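Local coordinates for protein putative hydrolase (Chloroflexus aurantiacus J-10-fl, PDB 3CMN) that is a putative hydrolase of the zincin-like metallopeptidase family, a largely helical enzyme crystallised without a metal at its presumed active site, at residues L63-P68 with E193-V198; M186-E191 with S262-Y267. One frame throughout, in Å; residues are numbered along the deposited sequence.

Interaction 1 (L63-P68 with E193-V198); sequences LGVRLP and EAYPWV
Glu193 meets Pro68 through its backbone: the carbonyl O of Glu193 approaches both CG and CD of the proline ring at 3.4 Å, a van der Waals contact with two ring methylenes. The carboxylate turns to a different partner, with OE2 in a salt bridge to Arg199, while OE1 lies 4.3 Å from CD2 of Leu67. Ala194 and Leu67 have the nearest CA atoms of the two segments, 5.1 Å apart. CB of Ala194 packs 3.7 Å from CG2 of Val65 and also lies 4.1 Å above the plane of the Tyr195 ring, over its centre. Tyr195 starts out away from the loop, yet the length of the ring brings its hydroxyl back. Chi1 (-43°) sets CG beside the backbone N, anti to the carbonyl carbon; at the far end of the ring, OH lies 3.7 Å from CG2 of Val65 and 4.0 Å from CD1 of Leu63, and the Tyr195 side chain crosses those of both residues at about a right angle. Its ring also stacks on Trp340. The contact thus illustrates how a helix-to-strand loop and the turn between two helices can close on each other by apolar fit: a Schellman motif at Gly64 ends helix 41-63, the loop leads on to strand 73-76, and Leu63 and Leu67 also pack on Phe190 of helix 174-193, with Leu63 reaching Tyr267 and Val271 of helix 248-279.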
ATOM      1  N   LEU A  63      -4.653  -7.698  16.245  1.00 41.72           N
ATOM      2  CA  LEU A  63      -5.024  -6.288  16.285  1.00 40.29           C
ATOM      3  C   LEU A  63      -6.293  -6.020  17.089  1.00 39.77           C
ATOM      4  O   LEU A  63      -6.631  -4.871  17.359  1.00 40.76           O
ATOM      5  CB  LEU A  63      -5.195  -5.747  14.864  1.00 38.74           C
ATOM      6  CG  LEU A  63      -3.975  -5.796  13.952  1.00 37.93           C
ATOM      7  CD1 LEU A  63      -4.358  -5.278  12.575  1.00 36.06           C
ATOM      8  CD2 LEU A  63      -2.844  -4.975  14.557  1.00 36.77           C
ATOM      9  N   GLY A  64      -7.001  -7.074  17.464  1.00 39.05           N
ATOM     10  CA  GLY A  64      -8.209  -6.894  18.248  1.00 39.97           C
ATOM     11  C   GLY A  64      -9.358  -6.176  17.557  1.00 40.52           C
ATOM     12  O   GLY A  64     -10.216  -5.588  18.219  1.00 40.41           O
ATOM     13  N   VAL A  65      -9.373  -6.201  16.227  1.00 40.25           N
ATOM     14  CA  VAL A  65     -10.451  -5.583  15.457  1.00 39.28           C
ATOM     15  C   VAL A  65     -10.747  -6.495  14.297  1.00 39.71           C
ATOM     16  O   VAL A  65      -9.921  -7.325  13.916  1.00 39.78           O
ATOM     17  CB  VAL A  65     -10.079  -4.199  14.888  1.00 39.15           C
ATOM     18  CG1 VAL A  65     -10.101  -3.169  15.992  1.00 40.27           C
ATOM     19  CG2 VAL A  65      -8.711  -4.257  14.228  1.00 38.02           C
ATOM     20  N   ARG A  66     -11.932  -6.343  13.736  1.00 39.28           N
ATOM     21  CA  ARG A  66     -12.327  -7.163  12.619  1.00 42.15           C
ATOM     22  C   ARG A  66     -12.598  -6.263  11.434  1.00 41.52           C
ATOM     23  O   ARG A  66     -12.651  -5.040  11.572  1.00 42.12           O
ATOM     24  CB  ARG A  66     -13.581  -7.972  12.982  1.00 44.49           C
ATOM     25  CG  ARG A  66     -13.323  -9.048  14.031  1.00 47.79           C
ATOM     26  CD  ARG A  66     -14.567  -9.870  14.279  1.00 53.84           C
ATOM     27  NE  ARG A  66     -15.541  -9.155  15.094  1.00 58.79           N
ATOM     28  CZ  ARG A  66     -15.530  -9.129  16.425  1.00 60.89           C
ATOM     29  NH1 ARG A  66     -14.597  -9.784  17.108  1.00 61.95           N
ATOM     30  NH2 ARG A  66     -16.456  -8.443  17.082  1.00 62.20           N
ATOM     31  N   LEU A  67     -12.748  -6.872  10.266  1.00 40.66           N
ATOM     32  CA  LEU A  67     -13.039  -6.118   9.068  1.00 39.32           C
ATOM     33  C   LEU A  67     -14.532  -5.897   9.000  1.00 40.31           C
ATOM     34  O   LEU A  67     -15.318  -6.758   9.387  1.00 40.11           O
ATOM     35  CB  LEU A  67     -12.603  -6.877   7.819  1.00 37.59           C
ATOM     36  CG  LEU A  67     -11.117  -6.997   7.505  1.00 37.19           C
ATOM     37  CD1 LEU A  67     -10.973  -7.704   6.176  1.00 36.80           C
ATOM     38  CD2 LEU A  67     -10.467  -5.623   7.451  1.00 36.12           C
ATOM     39  N   PRO A  68     -14.948  -4.727   8.517  1.00 40.90           N
ATOM     40  CA  PRO A  68     -16.380  -4.445   8.411  1.00 41.61           C
ATOM     41  C   PRO A  68     -17.001  -5.464   7.468  1.00 42.90           C
ATOM     42  O   PRO A  68     -18.179  -5.809   7.584  1.00 43.23           O
ATOM     43  CB  PRO A  68     -16.410  -3.038   7.824  1.00 41.24           C
ATOM     44  CG  PRO A  68     -15.146  -2.423   8.355  1.00 40.90           C
ATOM     45  CD  PRO A  68     -14.143  -3.541   8.182  1.00 40.75           C
ATOM     46  N   GLU A 193      -9.099  -0.407   6.449  1.00 36.70           N
ATOM     47  CA  GLU A 193     -10.529  -0.613   6.645  1.00 38.10           C
ATOM     48  C   GLU A 193     -11.020  -0.937   8.051  1.00 37.11           C
ATOM     49  O   GLU A 193     -12.190  -0.727   8.349  1.00 36.96           O
ATOM     50  CB  GLU A 193     -11.009  -1.694   5.670  1.00 41.88           C
ATOM     51  CG  GLU A 193     -10.617  -1.394   4.224  1.00 48.31           C
ATOM     52  CD  GLU A 193     -10.749  -2.599   3.305  1.00 52.64           C
ATOM     53  OE1 GLU A 193     -10.174  -3.656   3.635  1.00 54.59           O
ATOM     54  OE2 GLU A 193     -11.419  -2.492   2.253  1.00 55.07           O
ATOM     55  N   ALA A 194     -10.150  -1.448   8.917  1.00 37.42           N
ATOM     56  CA  ALA A 194     -10.573  -1.787  10.276  1.00 37.53           C
ATOM     57  C   ALA A 194     -10.842  -0.532  11.123  1.00 37.13           C
ATOM     58  O   ALA A 194     -11.555  -0.595  12.117  1.00 37.74           O
ATOM     59  CB  ALA A 194      -9.521  -2.679  10.947  1.00 36.28           C
ATOM     60  N   TYR A 195     -10.259   0.598  10.730  1.00 37.01           N
ATOM     61  CA  TYR A 195     -10.453   1.867  11.422  1.00 36.07           C
ATOM     62  C   TYR A 195     -11.097   2.764  10.382  1.00 36.34           C
ATOM     63  O   TYR A 195     -10.429   3.277   9.503  1.00 36.32           O
ATOM     64  CB  TYR A 195      -9.104   2.432  11.862  1.00 36.94           C
ATOM     65  CG  TYR A 195      -8.200   1.366  12.435  1.00 37.99           C
ATOM     66  CD1 TYR A 195      -7.176   0.814  11.669  1.00 39.05           C
ATOM     67  CD2 TYR A 195      -8.428   0.839  13.710  1.00 38.42           C
ATOM     68  CE1 TYR A 195      -6.403  -0.243  12.150  1.00 39.12           C
ATOM     69  CE2 TYR A 195      -7.663  -0.220  14.204  1.00 38.94           C
ATOM     70  CZ  TYR A 195      -6.650  -0.759  13.412  1.00 41.44           C
ATOM     71  OH  TYR A 195      -5.887  -1.820  13.871  1.00 42.42           O
ATOM     72  N   PRO A 196     -12.420   2.956  10.465  1.00 38.71           N
ATOM     73  CA  PRO A 196     -13.174   3.787   9.513  1.00 38.26           C
ATOM     74  C   PRO A 196     -12.645   5.189   9.211  1.00 36.47           C
ATOM     75  O   PRO A 196     -12.804   5.681   8.093  1.00 38.46           O
ATOM     76  CB  PRO A 196     -14.576   3.812  10.117  1.00 39.62           C
ATOM     77  CG  PRO A 196     -14.662   2.467  10.774  1.00 41.40           C
ATOM     78  CD  PRO A 196     -13.323   2.378  11.474  1.00 39.83           C
ATOM     79  N   TRP A 197     -12.021   5.837  10.188  1.00 33.48           N
ATOM     80  CA  TRP A 197     -11.506   7.181   9.943  1.00 31.89           C
ATOM     81  C   TRP A 197     -10.311   7.278   8.986  1.00 30.38           C
ATOM     82  O   TRP A 197     -10.064   8.334   8.402  1.00 30.58           O
ATOM     83  CB  TRP A 197     -11.112   7.857  11.255  1.00 28.79           C
ATOM     84  CG  TRP A 197     -10.027   7.154  12.017  1.00 28.08           C
ATOM     85  CD1 TRP A 197     -10.194   6.292  13.064  1.00 27.41           C
ATOM     86  CD2 TRP A 197      -8.605   7.318  11.858  1.00 26.45           C
ATOM     87  NE1 TRP A 197      -8.971   5.926  13.575  1.00 27.53           N
ATOM     88  CE2 TRP A 197      -7.980   6.539  12.856  1.00 25.24           C
ATOM     89  CE3 TRP A 197      -7.801   8.048  10.972  1.00 25.91           C
ATOM     90  CZ2 TRP A 197      -6.593   6.470  12.997  1.00 24.64           C
ATOM     91  CZ3 TRP A 197      -6.428   7.981  11.110  1.00 25.34           C
ATOM     92  CH2 TRP A 197      -5.833   7.195  12.120  1.00 25.79           C
ATOM     93  N   VAL A 198      -9.573   6.192   8.812  1.00 29.25           N
ATOM     94  CA  VAL A 198      -8.387   6.265   7.974  1.00 29.96           C
ATOM     95  C   VAL A 198      -8.606   6.781   6.553  1.00 32.24           C
ATOM     96  O   VAL A 198      -7.909   7.694   6.125  1.00 33.58           O
ATOM     97  CB  VAL A 198      -7.630   4.913   7.958  1.00 29.84           C
ATOM     98  CG1 VAL A 198      -6.324   5.051   7.159  1.00 28.55           C
ATOM     99  CG2 VAL A 198      -7.291   4.502   9.391  1.00 27.87           C
TER

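Interaction 2 (M186-E191 with S262-Y267); sequences MTHAFE and SLIEGY
Glu191 drives its carboxylate against the backbone of Ile264. With CG anti to the carbonyl carbon and beside the backbone N (chi1 -58°), and the chain extended beyond CG, the side chain bridges from one helix to the other; the axes of the two short segments approach to 10.3 Å and run at 137° to each other. OE1 is modelled 2.4 Å from Ile264 O, a separation too short to interpret with confidence; OE2 lies 3.2 Å from the same oxygen, where two acceptors face each other without a hydrogen bond. The same OE1 is flanked by aliphatic carbon, with CG2 of Ile264 at 3.7 Å and CB of Tyr267 at 3.8 Å. An alanine at Glu191 would probably leave Ile264 O without its close carboxylate neighbour and open a gap beside the Ile264 methyl and Tyr267 CB. One turn back along the helix stands His188, the second histidine of an HExxH pattern begun by His184 and Glu185, consistent with the metal-binding helix of zincins, although no metal is bound to it here. The rings of His188 and His184 meet. From helix 248-279, Glu265 starts with CB pointing away, but a bend at chi2 (-57°) turns CD back, and OE2 arrives at the edge of the imidazole, near its plane, 3.0 Å from CE1. The two side chains cross at about a right angle. The approach resembles that in gluzincins, where a glutamate from a later helix completes the metal site, but such a role for Glu265 is unproven; its OE1 has a long, weak ion pair with Arg297.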
ATOM      1  N   MET A 186      -3.343  -8.566   3.670  1.00 32.71           N
ATOM      2  CA  MET A 186      -4.402  -8.536   4.656  1.00 31.26           C
ATOM      3  C   MET A 186      -4.104  -7.498   5.721  1.00 29.99           C
ATOM      4  O   MET A 186      -5.011  -6.829   6.218  1.00 28.79           O
ATOM      5  CB  MET A 186      -4.586  -9.918   5.290  1.00 31.19           C
ATOM      6  CG  MET A 186      -5.783 -10.032   6.231  1.00 30.32           C
ATOM      7  SD  MET A 186      -7.341 -10.049   5.373  1.00 28.28           S
ATOM      8  CE  MET A 186      -7.662  -8.382   5.340  1.00 36.23           C
ATOM      9  N   THR A 187      -2.833  -7.353   6.064  1.00 29.21           N
ATOM     10  CA  THR A 187      -2.466  -6.371   7.066  1.00 31.02           C
ATOM     11  C   THR A 187      -2.929  -4.989   6.618  1.00 31.08           C
ATOM     12  O   THR A 187      -3.623  -4.287   7.358  1.00 31.15           O
ATOM     13  CB  THR A 187      -0.940  -6.376   7.339  1.00 31.34           C
ATOM     14  OG1 THR A 187      -0.566  -7.651   7.870  1.00 32.10           O
ATOM     15  CG2 THR A 187      -0.575  -5.313   8.363  1.00 31.35           C
ATOM     16  N   HIS A 188      -2.581  -4.619   5.391  1.00 30.70           N
ATOM     17  CA  HIS A 188      -2.977  -3.320   4.871  1.00 31.50           C
ATOM     18  C   HIS A 188      -4.482  -3.149   4.704  1.00 30.72           C
ATOM     19  O   HIS A 188      -4.996  -2.034   4.780  1.00 31.87           O
ATOM     20  CB  HIS A 188      -2.247  -3.040   3.562  1.00 31.59           C
ATOM     21  CG  HIS A 188      -0.783  -2.819   3.750  1.00 33.83           C
ATOM     22  ND1 HIS A 188      -0.083  -1.833   3.086  1.00 36.98           N
ATOM     23  CD2 HIS A 188       0.102  -3.413   4.584  1.00 35.85           C
ATOM     24  CE1 HIS A 188       1.170  -1.826   3.511  1.00 37.21           C
ATOM     25  NE2 HIS A 188       1.307  -2.775   4.421  1.00 37.04           N
ATOM     26  N   ALA A 189      -5.193  -4.250   4.497  1.00 29.75           N
ATOM     27  CA  ALA A 189      -6.639  -4.180   4.355  1.00 29.35           C
ATOM     28  C   ALA A 189      -7.211  -3.763   5.706  1.00 31.12           C
ATOM     29  O   ALA A 189      -8.160  -2.972   5.788  1.00 30.66           O
ATOM     30  CB  ALA A 189      -7.189  -5.523   3.943  1.00 28.87           C
ATOM     31  N   PHE A 190      -6.622  -4.312   6.764  1.00 31.69           N
ATOM     32  CA  PHE A 190      -7.034  -3.993   8.122  1.00 31.94           C
ATOM     33  C   PHE A 190      -6.701  -2.524   8.426  1.00 33.32           C
ATOM     34  O   PHE A 190      -7.550  -1.773   8.886  1.00 33.63           O
ATOM     35  CB  PHE A 190      -6.313  -4.906   9.128  1.00 31.87           C
ATOM     36  CG  PHE A 190      -7.069  -6.174   9.469  1.00 33.26           C
ATOM     37  CD1 PHE A 190      -7.144  -7.231   8.562  1.00 31.43           C
ATOM     38  CD2 PHE A 190      -7.723  -6.298  10.697  1.00 33.81           C
ATOM     39  CE1 PHE A 190      -7.860  -8.388   8.863  1.00 32.89           C
ATOM     40  CE2 PHE A 190      -8.451  -7.462  11.016  1.00 34.76           C
ATOM     41  CZ  PHE A 190      -8.520  -8.506  10.097  1.00 33.97           C
ATOM     42  N   GLU A 191      -5.459  -2.125   8.154  1.00 34.04           N
ATOM     43  CA  GLU A 191      -5.009  -0.764   8.412  1.00 34.13           C
ATOM     44  C   GLU A 191      -5.860   0.276   7.684  1.00 35.39           C
ATOM     45  O   GLU A 191      -6.093   1.367   8.204  1.00 35.21           O
ATOM     46  CB  GLU A 191      -3.545  -0.595   8.006  1.00 34.93           C
ATOM     47  CG  GLU A 191      -2.582  -1.537   8.714  1.00 37.41           C
ATOM     48  CD  GLU A 191      -1.144  -1.321   8.280  1.00 38.44           C
ATOM     49  OE1 GLU A 191      -0.506  -0.368   8.766  1.00 38.65           O
ATOM     50  OE2 GLU A 191      -0.659  -2.101   7.434  1.00 41.30           O
ATOM     51  N   SER A 262       3.940   6.456   6.417  1.00 36.49           N
ATOM     52  CA  SER A 262       5.017   5.852   7.192  1.00 37.20           C
ATOM     53  C   SER A 262       4.511   4.903   8.289  1.00 37.07           C
ATOM     54  O   SER A 262       5.007   3.782   8.437  1.00 37.53           O
ATOM     55  CB  SER A 262       5.869   6.941   7.817  1.00 37.89           C
ATOM     56  OG  SER A 262       6.910   6.362   8.577  1.00 43.19           O
ATOM     57  N   LEU A 263       3.525   5.350   9.057  1.00 35.83           N
ATOM     58  CA  LEU A 263       2.960   4.523  10.116  1.00 33.99           C
ATOM     59  C   LEU A 263       2.288   3.277   9.529  1.00 33.64           C
ATOM     60  O   LEU A 263       2.430   2.164  10.047  1.00 32.42           O
ATOM     61  CB  LEU A 263       1.926   5.321  10.910  1.00 34.20           C
ATOM     62  CG  LEU A 263       1.282   4.437  11.971  1.00 34.57           C
ATOM     63  CD1 LEU A 263       2.185   4.414  13.185  1.00 35.36           C
ATOM     64  CD2 LEU A 263      -0.090   4.941  12.325  1.00 37.21           C
ATOM     65  N   ILE A 264       1.529   3.479   8.460  1.00 32.81           N
ATOM     66  CA  ILE A 264       0.857   2.373   7.807  1.00 35.00           C
ATOM     67  C   ILE A 264       1.879   1.282   7.424  1.00 36.87           C
ATOM     68  O   ILE A 264       1.620   0.094   7.649  1.00 37.88           O
ATOM     69  CB  ILE A 264       0.078   2.877   6.560  1.00 35.03           C
ATOM     70  CG1 ILE A 264      -1.170   3.646   7.029  1.00 34.05           C
ATOM     71  CG2 ILE A 264      -0.297   1.717   5.658  1.00 33.67           C
ATOM     72  CD1 ILE A 264      -2.063   4.140   5.916  1.00 31.46           C
ATOM     73  N   GLU A 265       3.031   1.681   6.873  1.00 37.19           N
ATOM     74  CA  GLU A 265       4.071   0.724   6.480  1.00 39.18           C
ATOM     75  C   GLU A 265       4.773   0.125   7.691  1.00 37.95           C
ATOM     76  O   GLU A 265       4.945  -1.093   7.778  1.00 38.38           O
ATOM     77  CB  GLU A 265       5.121   1.382   5.575  1.00 42.28           C
ATOM     78  CG  GLU A 265       4.605   1.764   4.195  1.00 46.68           C
ATOM     79  CD  GLU A 265       4.033   0.577   3.437  1.00 49.37           C
ATOM     80  OE1 GLU A 265       4.783  -0.402   3.219  1.00 50.23           O
ATOM     81  OE2 GLU A 265       2.837   0.623   3.065  1.00 49.95           O
ATOM     82  N   GLY A 266       5.169   0.990   8.619  1.00 36.92           N
ATOM     83  CA  GLY A 266       5.846   0.547   9.824  1.00 35.39           C
ATOM     84  C   GLY A 266       4.985  -0.337  10.705  1.00 35.45           C
ATOM     85  O   GLY A 266       5.445  -1.360  11.212  1.00 35.51           O
ATOM     86  N   TYR A 267       3.729   0.042  10.895  1.00 36.41           N
ATOM     87  CA  TYR A 267       2.847  -0.766  11.720  1.00 36.14           C
ATOM     88  C   TYR A 267       2.583  -2.076  10.990  1.00 37.33           C
ATOM     89  O   TYR A 267       2.494  -3.137  11.608  1.00 37.41           O
ATOM     90  CB  TYR A 267       1.519  -0.055  11.969  1.00 36.32           C
ATOM     91  CG  TYR A 267       0.918  -0.423  13.303  1.00 35.44           C
ATOM     92  CD1 TYR A 267       1.086   0.412  14.408  1.00 35.10           C
ATOM     93  CD2 TYR A 267       0.218  -1.617  13.476  1.00 34.61           C
ATOM     94  CE1 TYR A 267       0.574   0.077  15.652  1.00 36.20           C
ATOM     95  CE2 TYR A 267      -0.302  -1.969  14.724  1.00 35.73           C
ATOM     96  CZ  TYR A 267      -0.118  -1.110  15.816  1.00 36.80           C
ATOM     97  OH  TYR A 267      -0.615  -1.420  17.074  1.00 36.68           O
TER

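In the fold
Interactions 1 and 2 lie about 11 Å apart, centre to centre, and interlock along the chain: 63-68 comes first, then 186-191, 193-198 and 262-267, so that their segments alternate. Helix 174-193 ties them together, carrying 186-191 and reaching the first residue of 193-198. The two contacts also touch directly, Val65 O lying 3.3 Å from Phe190 CE2 and Leu67 CD1 3.5 Å from Met186 CE. Helix 174-193 therefore turns one side to the loop after helix 41-63 and another to helix 248-279. Interaction 2 is the buried one and holds part of the presumed metal site; interaction 1, partly buried, lies where that helix gives way to helix 197-210.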